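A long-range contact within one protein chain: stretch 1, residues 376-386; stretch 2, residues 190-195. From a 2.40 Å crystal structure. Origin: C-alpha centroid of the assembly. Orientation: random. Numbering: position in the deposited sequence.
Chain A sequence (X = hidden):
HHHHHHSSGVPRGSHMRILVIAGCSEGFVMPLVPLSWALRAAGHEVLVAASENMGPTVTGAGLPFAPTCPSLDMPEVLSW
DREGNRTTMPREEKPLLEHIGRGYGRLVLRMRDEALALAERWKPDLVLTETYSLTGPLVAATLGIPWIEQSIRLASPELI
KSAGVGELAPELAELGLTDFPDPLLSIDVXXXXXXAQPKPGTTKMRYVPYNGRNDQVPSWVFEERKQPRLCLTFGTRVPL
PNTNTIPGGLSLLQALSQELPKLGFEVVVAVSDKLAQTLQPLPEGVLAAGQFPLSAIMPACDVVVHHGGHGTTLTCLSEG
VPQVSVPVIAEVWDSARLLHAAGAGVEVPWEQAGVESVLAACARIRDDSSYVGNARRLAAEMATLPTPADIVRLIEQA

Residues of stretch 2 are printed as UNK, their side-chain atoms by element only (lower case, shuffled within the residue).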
ATOM      1  N   ARG A 376     -18.530   9.715  17.911  1.00 27.00           N
ATOM      2  CA  ARG A 376     -17.324   9.363  18.651  1.00 26.68           C
ATOM      3  C   ARG A 376     -17.512   8.065  19.427  1.00 28.90           C
ATOM      4  O   ARG A 376     -16.570   7.288  19.581  1.00 32.69           O
ATOM      5  CB  ARG A 376     -16.937  10.487  19.613  1.00 26.44           C
ATOM      6  CG  ARG A 376     -16.523  11.776  18.929  1.00 27.21           C
ATOM      7  CD  ARG A 376     -16.076  12.807  19.949  1.00 29.76           C
ATOM      8  NE  ARG A 376     -15.554  14.016  19.321  1.00 29.99           N
ATOM      9  CZ  ARG A 376     -15.149  15.089  19.992  1.00 39.68           C
ATOM     10  NH1 ARG A 376     -15.204  15.108  21.318  1.00 35.20           N
ATOM     11  NH2 ARG A 376     -14.686  16.145  19.338  1.00 47.05           N
ATOM     12  N   ARG A 377     -18.726   7.832  19.919  1.00 32.58           N
ATOM     13  CA  ARG A 377     -19.036   6.584  20.611  1.00 33.34           C
ATOM     14  C   ARG A 377     -18.839   5.399  19.672  1.00 22.92           C
ATOM     15  O   ARG A 377     -18.247   4.388  20.050  1.00 26.56           O
ATOM     16  CB  ARG A 377     -20.473   6.590  21.145  1.00 27.43           C
ATOM     17  CG  ARG A 377     -20.923   5.237  21.693  1.00 31.99           C
ATOM     18  CD  ARG A 377     -22.348   5.267  22.231  1.00 36.04           C
ATOM     19  NE  ARG A 377     -23.315   5.682  21.218  1.00 31.86           N
ATOM     20  CZ  ARG A 377     -23.751   4.906  20.228  1.00 30.84           C
ATOM     21  NH1 ARG A 377     -23.309   3.663  20.092  1.00 34.05           N
ATOM     22  NH2 ARG A 377     -24.633   5.378  19.360  1.00 28.14           N
ATOM     23  N   LEU A 378     -19.339   5.536  18.447  1.00 22.85           N
ATOM     24  CA  LEU A 378     -19.246   4.479  17.445  1.00 23.20           C
ATOM     25  C   LEU A 378     -17.807   4.272  16.986  1.00 23.57           C
ATOM     26  O   LEU A 378     -17.356   3.135  16.829  1.00 16.66           O
ATOM     27  CB  LEU A 378     -20.131   4.815  16.245  1.00 21.10           C
ATOM     28  CG  LEU A 378     -21.633   4.693  16.498  1.00 21.21           C
ATOM     29  CD1 LEU A 378     -22.417   5.277  15.340  1.00 25.04           C
ATOM     30  CD2 LEU A 378     -22.016   3.238  16.725  1.00 22.27           C
ATOM     31  N   ALA A 379     -17.091   5.370  16.768  1.00 18.16           N
ATOM     32  CA  ALA A 379     -15.676   5.299  16.423  1.00 24.47           C
ATOM     33  C   ALA A 379     -14.931   4.515  17.496  1.00 24.15           C
ATOM     34  O   ALA A 379     -14.152   3.610  17.194  1.00 25.35           O
ATOM     35  CB  ALA A 379     -15.082   6.697  16.283  1.00 23.62           C
ATOM     36  N   ALA A 380     -15.188   4.862  18.752  1.00 27.81           N
ATOM     37  CA  ALA A 380     -14.533   4.217  19.882  1.00 24.89           C
ATOM     38  C   ALA A 380     -14.887   2.732  19.943  1.00 26.65           C
ATOM     39  O   ALA A 380     -14.058   1.904  20.321  1.00 26.23           O
ATOM     40  CB  ALA A 380     -14.920   4.913  21.179  1.00 32.76           C
ATOM     41  N   GLU A 381     -16.120   2.401  19.568  1.00 17.37           N
ATOM     42  CA  GLU A 381     -16.567   1.011  19.553  1.00 22.40           C
ATOM     43  C   GLU A 381     -15.836   0.222  18.463  1.00 26.37           C
ATOM     44  O   GLU A 381     -15.374  -0.897  18.690  1.00 28.71           O
ATOM     45  CB  GLU A 381     -18.084   0.928  19.338  1.00 23.71           C
ATOM     46  CG  GLU A 381     -18.623  -0.502  19.309  1.00 26.79           C
ATOM     47  CD  GLU A 381     -20.120  -0.581  19.063  1.00 38.99           C
ATOM     48  OE1 GLU A 381     -20.752   0.473  18.834  1.00 32.84           O
ATOM     49  OE2 GLU A 381     -20.666  -1.704  19.102  1.00 45.11           O
HETATM   50  N   MSE A 382     -15.734   0.814  17.278  1.00 25.96           N
HETATM   51  CA  MSE A 382     -15.023   0.190  16.167  1.00 27.03           C
HETATM   52  C   MSE A 382     -13.559  -0.038  16.515  1.00 26.52           C
HETATM   53  O   MSE A 382     -12.958  -1.033  16.107  1.00 22.98           O
HETATM   54  CB  MSE A 382     -15.116   1.069  14.923  1.00 21.44           C
HETATM   55  CG  MSE A 382     -16.521   1.185  14.373  1.00 34.51           C
HETATM   56 SE   MSE A 382     -16.643   2.420  12.872  1.00 48.50          SE
HETATM   57  CE  MSE A 382     -15.255   1.628  11.744  1.00 36.25           C
ATOM     58  N   ALA A 383     -12.995   0.889  17.279  1.00 26.70           N
ATOM     59  CA  ALA A 383     -11.585   0.829  17.643  1.00 25.40           C
ATOM     60  C   ALA A 383     -11.249  -0.382  18.518  1.00 29.69           C
ATOM     61  O   ALA A 383     -10.083  -0.754  18.638  1.00 32.92           O
ATOM     62  CB  ALA A 383     -11.172   2.124  18.335  1.00 25.25           C
ATOM     63  N   THR A 384     -12.261  -0.999  19.124  1.00 22.75           N
ATOM     64  CA  THR A 384     -12.031  -2.175  19.964  1.00 28.90           C
ATOM     65  C   THR A 384     -12.057  -3.464  19.149  1.00 25.20           C
ATOM     66  O   THR A 384     -11.674  -4.523  19.642  1.00 30.05           O
ATOM     67  CB  THR A 384     -13.074  -2.293  21.101  1.00 35.97           C
ATOM     68  OG1 THR A 384     -14.372  -2.548  20.548  1.00 28.29           O
ATOM     69  CG2 THR A 384     -13.108  -1.022  21.941  1.00 26.39           C
ATOM     70  N   LEU A 385     -12.496  -3.372  17.898  1.00 22.19           N
ATOM     71  CA  LEU A 385     -12.657  -4.555  17.065  1.00 19.67           C
ATOM     72  C   LEU A 385     -11.299  -5.047  16.565  1.00 21.44           C
ATOM     73  O   LEU A 385     -10.334  -4.281  16.518  1.00 21.46           O
ATOM     74  CB  LEU A 385     -13.602  -4.262  15.895  1.00 17.24           C
ATOM     75  CG  LEU A 385     -15.038  -3.902  16.290  1.00 28.95           C
ATOM     76  CD1 LEU A 385     -15.876  -3.609  15.049  1.00 22.35           C
ATOM     77  CD2 LEU A 385     -15.667  -5.018  17.123  1.00 23.55           C
ATOM     78  N   PRO A 386     -11.211  -6.341  16.220  1.00 19.99           N
ATOM     79  CA  PRO A 386      -9.966  -6.918  15.699  1.00 20.36           C
ATOM     80  C   PRO A 386      -9.497  -6.188  14.445  1.00 18.01           C
ATOM     81  O   PRO A 386     -10.300  -5.963  13.545  1.00 18.68           O
ATOM     82  CB  PRO A 386     -10.364  -8.360  15.355  1.00 25.54           C
ATOM     83  CG  PRO A 386     -11.578  -8.638  16.181  1.00 16.09           C
ATOM     84  CD  PRO A 386     -12.296  -7.334  16.302  1.00 17.17           C
ATOM     85  N   UNK A 190     -19.589  -3.739  10.647  1.00 21.46           N
ATOM     86  CA  UNK A 190     -20.589  -2.925  11.331  1.00 26.80           C
ATOM     87  C   UNK A 190     -20.343  -2.947  12.839  1.00 24.92           C
ATOM     88  O   UNK A 190     -20.112  -4.011  13.416  1.00 22.67           O
ATOM     89  s   UNK A 190     -23.324  -2.437  11.730  1.00 33.49           S
ATOM     90  c   UNK A 190     -21.998  -3.436  11.017  1.00 33.84           C
ATOM     91  N   UNK A 191     -20.375  -1.770  13.486  1.00 24.03           N
ATOM     92  CA  UNK A 191     -20.271  -1.742  14.952  1.00 30.50           C
ATOM     93  C   UNK A 191     -21.437  -2.510  15.587  1.00 31.45           C
ATOM     94  O   UNK A 191     -22.582  -2.285  15.194  1.00 29.32           O
ATOM     95  c   UNK A 191     -20.010   0.470  14.006  1.00 27.17           C
ATOM     96  c   UNK A 191     -20.481  -0.420  12.904  1.00 22.27           C
ATOM     97  c   UNK A 191     -20.349  -0.247  15.290  1.00 27.11           C
ATOM     98  N   UNK A 192     -21.148  -3.416  16.538  1.00 33.54           N
ATOM     99  CA  UNK A 192     -22.148  -4.272  17.194  1.00 43.26           C
ATOM    100  C   UNK A 192     -23.399  -3.536  17.670  1.00 38.85           C
ATOM    101  O   UNK A 192     -24.512  -3.974  17.387  1.00 35.51           O
ATOM    102  c   UNK A 192     -21.380  -4.839  18.390  1.00 35.62           C
ATOM    103  c   UNK A 192     -19.781  -3.746  16.984  1.00 32.41           C
ATOM    104  c   UNK A 192     -19.979  -4.927  17.904  1.00 32.98           C
ATOM    105  N   UNK A 193     -23.217  -2.420  18.365  1.00 35.01           N
ATOM    106  CA  UNK A 193     -24.339  -1.691  18.944  1.00 32.83           C
ATOM    107  C   UNK A 193     -25.221  -1.044  17.878  1.00 43.34           C
ATOM    108  O   UNK A 193     -26.099  -0.245  18.198  1.00 48.04           O
ATOM    109  o   UNK A 193     -23.398   0.539  19.162  1.00 40.52           O
ATOM    110  c   UNK A 193     -23.822  -0.604  19.887  1.00 38.77           C
ATOM    111  N   UNK A 194     -24.999  -1.399  16.617  1.00 37.26           N
ATOM    112  CA  UNK A 194     -25.591  -0.666  15.514  1.00 31.72           C
ATOM    113  C   UNK A 194     -26.314  -1.606  14.559  1.00 45.15           C
ATOM    114  O   UNK A 194     -26.628  -1.233  13.429  1.00 54.09           O
ATOM    115  c   UNK A 194     -24.393   3.232  11.834  1.00 36.48           C
ATOM    116  c   UNK A 194     -24.908   1.318  14.033  1.00 44.59           C
ATOM    117  c   UNK A 194     -24.480   0.074  14.776  1.00 45.63           C
ATOM    118 se   UNK A 194     -23.399   2.104  13.075  1.00 48.57          SE
ATOM    119  N   UNK A 195     -26.579  -2.827  15.015  1.00 49.14           N
ATOM    120  CA  UNK A 195     -27.222  -3.825  14.168  1.00 55.78           C
ATOM    121  C   UNK A 195     -28.359  -4.527  14.900  1.00 55.06           C
ATOM    122  O   UNK A 195     -29.265  -5.077  14.272  1.00 67.60           O
ATOM    123  o   UNK A 195     -24.084  -6.502  13.222  1.00 61.10           O
ATOM    124  o   UNK A 195     -23.648  -6.888  15.339  1.00 52.03           O
ATOM    125  c   UNK A 195     -26.195  -4.852  13.702  1.00 55.20           C
ATOM    126  c   UNK A 195     -25.638  -5.696  14.826  1.00 59.53           C
ATOM    127  c   UNK A 195     -24.368  -6.416  14.435  1.00 48.68           C
TER

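Position 190 carries two side-chain atoms, one carbon and then one sulfur. Its CA-to-CB bond points away from stretch 1, and neither atom touches that stretch. The composition belongs to cysteine alone, so the residue is Cys190. It is buried, a setting that a small, weakly polar thiol tolerates well.

Position 191 has three carbons that close a ring onto the backbone nitrogen. The CA-to-CB bond points toward stretch 1, and the ring packs against Met382 and Leu378. This is the signature of proline: Pro191. Its CG lies 3.6 Å from CG of Met382, and its CB is 4.1 Å from CD2 of Leu378. A compact apolar ring suits this buried place, and it has no backbone N-H to leave unpaired.

At position 192 three carbons again return to the backbone nitrogen, and the ring meets Glu381 and Leu385, giving Pro192. Its CD sits 3.1 Å from OE2 of Glu381 and 4.3 Å from CD2 of Leu385. Its N is also 3.1 Å from OE2 of Glu381, but it bears no hydrogen and cannot donate. The ring constrains phi, here -47°, which fits the bend the backbone takes at this point.

Position 193 shows one carbon followed by one oxygen, unbranched; the oxygen lies close to a carboxylate oxygen of Glu381 and to the guanidinium of Arg377. This is a serine, Ser193. With chi1 in the p well, OG donates a hydrogen bond to OE1 of Glu381 at 2.7 Å, while the backbone N of Ser193 donates to OE2 of Glu381 at 2.8 Å, with a nearly straight angle of 165°. OG of Ser193 also accepts a weak hydrogen bond from NH1 of Arg377 at 3.3 Å, at the edge of the guanidinium.

Position 194 holds two carbons, a selenium and a terminal carbon in an unbranched chain that touches Leu378. This is selenomethionine, Met194. All three chi angles are t, and the extended chain brings SE of Met194 to 4.0 Å from CD1 of Leu378. A long, flexible apolar chain suits this buried site.

Position 195 has three carbons, the third bearing two oxygens, and makes no contact with stretch 1: Glu195. It is exposed, and its carboxylate is hydrogen-bonded elsewhere in the structure.

The contact combines a polar clamp with an apolar seam. Glu381, extended with chi1 and chi2 both t, reaches from the helix to take two hydrogen bonds from Ser193. Leu378 and Met382, one helical turn apart, pack on Pro191, Leu378 also meets Met194, and Leu385, closing a type I turn from Met382, adds a looser contact with Pro192. Together the two stretches bury 367 Å².

Stretch 2 (190-195) CPPSME
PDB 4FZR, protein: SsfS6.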